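Local coordinates for sensor protein (Pseudomonas syringae pv. tomato, PDB 2R8R), which probably acts as the ATP-dependent sensor histidine kinase KdpD of a two-component system, represented here by its N-terminal P-loop-type domain, at residues Q25-Q30 against V35-G40; Q127-L132 against M205-A210. All blocks are in the same frame, centred on the assembly; numbering follows the deposited sequence.

How the contacts relate
From the N terminus, the chain runs through strand 7-12 and helix 19-32 before meeting contact 1, where the end of that helix closes a loop of only four intervening residues onto strand 37-39, the outermost strand on that side of the parallel sheet. The chain then completes several further strands and helices, among them strand 119-125, before contact 2 opens in the loop that follows it. Contact 2 closes much later, on helix 194-209, after 72 intervening residues. The two contacts are in series, neither enclosing nor crossing the other, and their nearest atoms are about 16 Å apart. Contact 1 is a local helix-to-strand turn; contact 2 ties helix 194-209 to the loop after strand 119-125.

Contact 1 of 2, residues Q25-Q30 against V35-G40; sequences QAAHAQ and VRVMAG
The side-chain amide of Q30 meets V35 at its nitrogen end: NE2 lies 3.5 Å from V35 CG2, with the methyl displaced to one side of the amide plane rather than set over its centre. The second flat group is the backbone carbonyl of Q30. Its oxygen accepts V35 N at 3.0 Å, with an N-H...O angle of 155° and the donor tilted 31° from the carbonyl plane. V35 CB also packs against this oxygen, 3.3 Å from Q30 O. The Q30 and V35 side chains lie side by side and point the same way, Q30 being folded at chi2 (-56°) so that its amide turns back along the valine. Two residues beyond V35, V37 also turns toward the helix and meets A27, about one turn before Q30. Its CG1 faces A27 CB at 4.3 Å, while CG2 rests on A27 O at 3.9 Å and against Q30 CB at 4.1 Å. A27, Q30, V35 and V37 also touch strand 87-90, through L87 or L89, and Q30 reaches Y121. This is the second half of the beta-alpha-beta crossover from strand 7-12 through helix 19-32, which follows a probable Walker A loop, to edge strand 37-39. The join rests on apolar packing and one backbone hydrogen bond, taken by Q30 O; the Q30 side chain meets V35 and V37 by van der Waals contact alone.

Contact 2 of 2, residues Q127-L132 against M205-A210; sequences QHLESL and MQTAAA
L129 and T207 meet tip to tip: L129 CD1 lies 3.7 Å from T207 CG2 and 4.0 Å from T207 OG1. L132 comes across the threonine at an angle, its CD1 3.9 Å from T207 OG1, so two leucine methyls from the loop converge on one side of the threonine. Only 86 Å² is buried between the segments, and all of it centres on T207. The threonine's rotation (chi1 -58°) sets CG2 opposite its own backbone N, where it meets L129, and places OG1 beside that N. From there the hydroxyl hydrogen-bonds to M203 O, one turn back in helix 194-209, which satisfies the hydroxyl that the two leucine methyls pack against. Both leucines belong to the loop that leaves strand 119-125, a central strand of the 2-3-4-1-5 parallel sheet of a P-loop NTPase-like fold, and leads into helix 133-140. Within this loop L132 N bonds to L129 O at 3.0 Å, a tight turn that brings both side chains to the same helix face. V126, just before the segment, touches L132 and T207 and adds a further apolar wall. Farther out, the loop is held to the 146-150 region: H128 ND1 bonds to E146 O, the backbones of H128 and E130 pair with L148, and S131 OG bonds to D150 OD2. On the helix side, A208 packs on L159 and L161 of strand 158-161, at the other border of the sheet from strand 37-39.

Contact 1 of 2, residues Q25-Q30 against V35-G40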
ATOM      1  N   GLN A  25      -7.179 -11.227  -0.294  1.00 15.94           N
ATOM      2  CA  GLN A  25      -8.059 -12.168  -1.017  1.00 15.82           C
ATOM      3  C   GLN A  25      -7.443 -12.645  -2.321  1.00 16.09           C
ATOM      4  O   GLN A  25      -7.572 -13.811  -2.676  1.00 16.97           O
ATOM      5  CB  GLN A  25      -9.431 -11.555  -1.331  1.00 16.23           C
ATOM      6  CG  GLN A  25     -10.375 -11.362  -0.137  1.00 17.02           C
ATOM      7  CD  GLN A  25     -10.890 -12.691   0.452  1.00 20.07           C
ATOM      8  OE1 GLN A  25     -10.401 -13.780   0.112  1.00 22.25           O
ATOM      9  NE2 GLN A  25     -11.883 -12.599   1.322  1.00 19.43           N
ATOM     10  N   ALA A  26      -6.766 -11.763  -3.044  1.00 16.36           N
ATOM     11  CA  ALA A  26      -6.074 -12.172  -4.267  1.00 16.29           C
ATOM     12  C   ALA A  26      -4.990 -13.180  -3.914  1.00 16.20           C
ATOM     13  O   ALA A  26      -4.767 -14.160  -4.622  1.00 16.92           O
ATOM     14  CB  ALA A  26      -5.490 -10.973  -4.997  1.00 15.99           C
ATOM     15  N   ALA A  27      -4.332 -12.935  -2.797  1.00 16.46           N
ATOM     16  CA  ALA A  27      -3.211 -13.758  -2.328  1.00 16.52           C
ATOM     17  C   ALA A  27      -3.653 -15.177  -1.900  1.00 16.40           C
ATOM     18  O   ALA A  27      -2.951 -16.152  -2.121  1.00 16.20           O
ATOM     19  CB  ALA A  27      -2.508 -13.039  -1.202  1.00 15.74           C
ATOM     20  N   HIS A  28      -4.831 -15.266  -1.304  1.00 16.70           N
ATOM     21  CA  HIS A  28      -5.454 -16.536  -0.939  1.00 16.46           C
ATOM     22  C   HIS A  28      -5.843 -17.354  -2.156  1.00 16.44           C
ATOM     23  O   HIS A  28      -5.674 -18.581  -2.161  1.00 17.61           O
ATOM     24  CB  HIS A  28      -6.665 -16.295  -0.014  1.00 16.81           C
ATOM     25  CG  HIS A  28      -6.294 -16.208   1.434  1.00 16.79           C
ATOM     26  ND1 HIS A  28      -5.988 -17.322   2.189  1.00 16.28           N
ATOM     27  CD2 HIS A  28      -6.120 -15.144   2.255  1.00 18.69           C
ATOM     28  CE1 HIS A  28      -5.658 -16.952   3.412  1.00 16.98           C
ATOM     29  NE2 HIS A  28      -5.740 -15.634   3.488  1.00 17.04           N
ATOM     30  N   ALA A  29      -6.347 -16.704  -3.201  1.00 16.03           N
ATOM     31  CA  ALA A  29      -6.621 -17.427  -4.440  1.00 16.18           C
ATOM     32  C   ALA A  29      -5.331 -18.041  -4.936  1.00 16.18           C
ATOM     33  O   ALA A  29      -5.299 -19.213  -5.246  1.00 17.19           O
ATOM     34  CB  ALA A  29      -7.295 -16.546  -5.530  1.00 15.28           C
ATOM     35  N   GLN A  30      -4.254 -17.276  -4.973  1.00 17.26           N
ATOM     36  CA  GLN A  30      -2.957 -17.824  -5.363  1.00 17.77           C
ATOM     37  C   GLN A  30      -2.482 -18.965  -4.452  1.00 17.97           C
ATOM     38  O   GLN A  30      -1.959 -19.971  -4.936  1.00 18.15           O
ATOM     39  CB  GLN A  30      -1.904 -16.719  -5.390  1.00 18.44           C
ATOM     40  CG  GLN A  30      -2.137 -15.609  -6.416  1.00 18.86           C
ATOM     41  CD  GLN A  30      -2.291 -16.100  -7.863  1.00 19.44           C
ATOM     42  OE1 GLN A  30      -3.345 -15.925  -8.457  1.00 17.04           O
ATOM     43  NE2 GLN A  30      -1.244 -16.686  -8.423  1.00 17.92           N
ATOM     44  N   VAL A  35       0.596 -21.614  -5.113  1.00 21.10           N
ATOM     45  CA  VAL A  35       1.675 -20.598  -5.185  1.00 20.27           C
ATOM     46  C   VAL A  35       2.310 -20.419  -3.805  1.00 19.98           C
ATOM     47  O   VAL A  35       1.617 -20.342  -2.803  1.00 20.35           O
ATOM     48  CB  VAL A  35       1.141 -19.226  -5.721  1.00 20.17           C
ATOM     49  CG1 VAL A  35       2.238 -18.147  -5.770  1.00 18.92           C
ATOM     50  CG2 VAL A  35       0.524 -19.408  -7.114  1.00 18.07           C
ATOM     51  N   ARG A  36       3.632 -20.392  -3.761  1.00 19.44           N
ATOM     52  CA  ARG A  36       4.354 -20.104  -2.553  1.00 19.55           C
ATOM     53  C   ARG A  36       4.276 -18.597  -2.272  1.00 18.36           C
ATOM     54  O   ARG A  36       5.072 -17.802  -2.764  1.00 17.70           O
ATOM     55  CB  ARG A  36       5.816 -20.596  -2.660  1.00 19.97           C
ATOM     56  CG  ARG A  36       5.972 -22.147  -2.707  1.00 21.50           C
ATOM     57  CD  ARG A  36       7.440 -22.563  -2.974  1.00 23.48           C
ATOM     58  NE  ARG A  36       7.868 -22.179  -4.328  1.00 27.51           N
ATOM     59  CZ  ARG A  36       8.718 -21.196  -4.640  1.00 27.10           C
ATOM     60  NH1 ARG A  36       9.318 -20.483  -3.708  1.00 24.51           N
ATOM     61  NH2 ARG A  36       8.986 -20.949  -5.921  1.00 30.42           N
ATOM     62  N   VAL A  37       3.291 -18.243  -1.469  1.00 18.05           N
ATOM     63  CA  VAL A  37       2.999 -16.867  -1.098  1.00 18.05           C
ATOM     64  C   VAL A  37       3.636 -16.515   0.243  1.00 18.13           C
ATOM     65  O   VAL A  37       3.632 -17.321   1.154  1.00 18.53           O
ATOM     66  CB  VAL A  37       1.464 -16.637  -1.007  1.00 18.06           C
ATOM     67  CG1 VAL A  37       1.140 -15.159  -0.641  1.00 17.61           C
ATOM     68  CG2 VAL A  37       0.793 -17.050  -2.311  1.00 14.87           C
HETATM   69  N   MSE A  38       4.192 -15.315   0.333  1.00 17.88           N
HETATM   70  CA  MSE A  38       4.757 -14.795   1.556  1.00 18.42           C
HETATM   71  C   MSE A  38       4.319 -13.327   1.761  1.00 17.59           C
HETATM   72  O   MSE A  38       4.362 -12.503   0.845  1.00 17.01           O
HETATM   73  CB  MSE A  38       6.261 -14.861   1.501  1.00 19.31           C
HETATM   74  CG  MSE A  38       6.938 -14.434   2.780  1.00 25.21           C
HETATM   75 SE   MSE A  38       6.790 -15.779   4.197  0.80 35.31          SE
HETATM   76  CE  MSE A  38       8.219 -16.879   3.461  1.00 32.94           C
ATOM     77  N   ALA A  39       3.854 -13.030   2.960  1.00 16.70           N
ATOM     78  CA  ALA A  39       3.583 -11.671   3.374  1.00 16.49           C
ATOM     79  C   ALA A  39       4.907 -11.058   3.810  1.00 16.31           C
ATOM     80  O   ALA A  39       5.558 -11.561   4.727  1.00 16.10           O
ATOM     81  CB  ALA A  39       2.542 -11.654   4.509  1.00 15.73           C
ATOM     82  N   GLY A  40       5.311  -9.991   3.116  1.00 16.50           N
ATOM     83  CA  GLY A  40       6.534  -9.245   3.448  1.00 16.20           C
ATOM     84  C   GLY A  40       6.249  -8.125   4.422  1.00 16.67           C
ATOM     85  O   GLY A  40       6.856  -8.033   5.494  1.00 17.09           O
TER

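Contact 2 of 2, residues Q127-L132 against M205-A210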
ATOM      1  N   GLN A 127      -2.853   9.674  -3.964  1.00 17.46           N
ATOM      2  CA  GLN A 127      -2.213  10.935  -3.520  1.00 18.93           C
ATOM      3  C   GLN A 127      -0.684  10.949  -3.578  1.00 19.53           C
ATOM      4  O   GLN A 127      -0.060  12.027  -3.643  1.00 19.34           O
ATOM      5  CB  GLN A 127      -2.618  11.258  -2.074  1.00 18.55           C
ATOM      6  CG  GLN A 127      -2.189  10.194  -1.086  1.00 20.43           C
ATOM      7  CD  GLN A 127      -2.730  10.394   0.308  1.00 22.95           C
ATOM      8  OE1 GLN A 127      -2.109  11.131   1.073  1.00 28.25           O
ATOM      9  NE2 GLN A 127      -3.873   9.713   0.672  1.00 23.09           N
ATOM     10  N   HIS A 128      -0.090   9.754  -3.528  1.00 20.24           N
ATOM     11  CA  HIS A 128       1.353   9.591  -3.489  1.00 20.61           C
ATOM     12  C   HIS A 128       2.033   9.773  -4.814  1.00 21.92           C
ATOM     13  O   HIS A 128       3.221  10.031  -4.861  1.00 23.41           O
ATOM     14  CB  HIS A 128       1.719   8.237  -2.883  1.00 20.37           C
ATOM     15  CG  HIS A 128       1.228   8.073  -1.483  1.00 19.01           C
ATOM     16  ND1 HIS A 128       1.827   8.695  -0.403  1.00 17.94           N
ATOM     17  CD2 HIS A 128       0.164   7.399  -0.993  1.00 17.44           C
ATOM     18  CE1 HIS A 128       1.167   8.384   0.695  1.00 18.76           C
ATOM     19  NE2 HIS A 128       0.153   7.598   0.363  1.00 20.62           N
ATOM     20  N   LEU A 129       1.295   9.688  -5.903  1.00 23.60           N
ATOM     21  CA  LEU A 129       1.898   9.902  -7.209  1.00 24.96           C
ATOM     22  C   LEU A 129       2.506  11.307  -7.341  1.00 25.69           C
ATOM     23  O   LEU A 129       1.817  12.297  -7.089  1.00 25.77           O
ATOM     24  CB  LEU A 129       0.869   9.670  -8.309  1.00 24.59           C
ATOM     25  CG  LEU A 129       0.481   8.196  -8.455  1.00 25.54           C
ATOM     26  CD1 LEU A 129      -0.627   8.057  -9.488  1.00 26.24           C
ATOM     27  CD2 LEU A 129       1.722   7.352  -8.836  1.00 24.93           C
ATOM     28  N   GLU A 130       3.773  11.370  -7.777  1.00 26.42           N
ATOM     29  CA  GLU A 130       4.498  12.643  -7.947  1.00 27.42           C
ATOM     30  C   GLU A 130       3.742  13.721  -8.733  1.00 28.00           C
ATOM     31  O   GLU A 130       3.597  14.850  -8.267  1.00 27.33           O
ATOM     32  CB  GLU A 130       5.856  12.400  -8.621  1.00 27.77           C
ATOM     33  CG  GLU A 130       7.024  12.373  -7.666  1.00 28.75           C
ATOM     34  CD  GLU A 130       8.320  11.903  -8.326  1.00 28.84           C
ATOM     35  OE1 GLU A 130       8.443  11.923  -9.575  1.00 30.79           O
ATOM     36  OE2 GLU A 130       9.218  11.493  -7.575  1.00 30.46           O
ATOM     37  N   SER A 131       3.257  13.344  -9.920  1.00 28.94           N
ATOM     38  CA  SER A 131       2.489  14.237 -10.801  1.00 29.35           C
ATOM     39  C   SER A 131       1.277  14.904 -10.143  1.00 29.69           C
ATOM     40  O   SER A 131       0.835  15.957 -10.597  1.00 30.64           O
ATOM     41  CB  SER A 131       1.995  13.452 -12.006  1.00 29.20           C
ATOM     42  OG  SER A 131       1.141  12.397 -11.583  1.00 30.37           O
ATOM     43  N   LEU A 132       0.751  14.281  -9.083  1.00 29.80           N
ATOM     44  CA  LEU A 132      -0.472  14.709  -8.384  1.00 29.46           C
ATOM     45  C   LEU A 132      -0.206  15.413  -7.025  1.00 29.97           C
ATOM     46  O   LEU A 132      -1.166  15.786  -6.346  1.00 30.45           O
ATOM     47  CB  LEU A 132      -1.374  13.463  -8.152  1.00 28.52           C
ATOM     48  CG  LEU A 132      -1.949  12.750  -9.396  1.00 27.76           C
ATOM     49  CD1 LEU A 132      -2.847  11.540  -9.048  1.00 23.26           C
ATOM     50  CD2 LEU A 132      -2.726  13.754 -10.295  1.00 25.77           C
HETATM   51  N   MSE A 205      -9.504   7.077 -10.526  1.00 24.63           N
HETATM   52  CA  MSE A 205     -10.122   6.571 -11.755  1.00 27.07           C
HETATM   53  C   MSE A 205      -9.406   7.061 -13.000  1.00 26.13           C
HETATM   54  O   MSE A 205      -9.168   6.292 -13.914  1.00 25.85           O
HETATM   55  CB  MSE A 205     -11.599   6.935 -11.820  1.00 26.61           C
HETATM   56  CG  MSE A 205     -12.442   5.963 -11.035  1.00 29.17           C
HETATM   57 SE   MSE A 205     -14.274   6.478 -11.063  0.70 34.11          SE
HETATM   58  CE  MSE A 205     -15.135   5.036  -9.998  1.00 26.57           C
ATOM     59  N   GLN A 206      -9.076   8.348 -13.037  1.00 26.62           N
ATOM     60  CA  GLN A 206      -8.328   8.910 -14.150  1.00 26.71           C
ATOM     61  C   GLN A 206      -6.953   8.246 -14.251  1.00 26.81           C
ATOM     62  O   GLN A 206      -6.503   7.911 -15.335  1.00 27.07           O
ATOM     63  CB  GLN A 206      -8.176  10.406 -13.973  1.00 26.72           C
ATOM     64  CG  GLN A 206      -9.448  11.226 -14.225  1.00 26.89           C
ATOM     65  CD  GLN A 206      -9.265  12.704 -13.825  1.00 28.15           C
ATOM     66  OE1 GLN A 206      -8.334  13.054 -13.069  1.00 30.39           O
ATOM     67  NE2 GLN A 206     -10.166  13.570 -14.308  1.00 28.39           N
ATOM     68  N   THR A 207      -6.285   8.053 -13.115  1.00 27.11           N
ATOM     69  CA  THR A 207      -5.042   7.274 -13.069  1.00 27.11           C
ATOM     70  C   THR A 207      -5.207   5.860 -13.642  1.00 27.27           C
ATOM     71  O   THR A 207      -4.410   5.458 -14.481  1.00 26.36           O
ATOM     72  CB  THR A 207      -4.462   7.173 -11.647  1.00 26.90           C
ATOM     73  OG1 THR A 207      -4.214   8.491 -11.132  1.00 26.35           O
ATOM     74  CG2 THR A 207      -3.109   6.340 -11.632  1.00 26.61           C
ATOM     75  N   ALA A 208      -6.243   5.134 -13.205  1.00 27.97           N
ATOM     76  CA  ALA A 208      -6.481   3.760 -13.668  1.00 28.74           C
ATOM     77  C   ALA A 208      -6.810   3.680 -15.155  1.00 30.48           C
ATOM     78  O   ALA A 208      -6.446   2.687 -15.814  1.00 31.43           O
ATOM     79  CB  ALA A 208      -7.575   3.056 -12.845  1.00 28.19           C
ATOM     80  N   ALA A 209      -7.500   4.693 -15.678  1.00 31.71           N
ATOM     81  CA  ALA A 209      -7.903   4.706 -17.071  1.00 33.40           C
ATOM     82  C   ALA A 209      -6.719   4.999 -17.998  1.00 35.18           C
ATOM     83  O   ALA A 209      -6.654   4.459 -19.119  1.00 35.80           O
ATOM     84  CB  ALA A 209      -9.021   5.727 -17.299  1.00 33.61           C
ATOM     85  N   ALA A 210      -5.792   5.845 -17.524  1.00 36.50           N
ATOM     86  CA  ALA A 210      -4.573   6.193 -18.254  1.00 37.20           C
ATOM     87  C   ALA A 210      -3.543   5.057 -18.318  1.00 37.96           C
ATOM     88  O   ALA A 210      -2.560   5.172 -19.059  1.00 38.71           O
ATOM     89  CB  ALA A 210      -3.920   7.440 -17.630  1.00 36.56           C
TER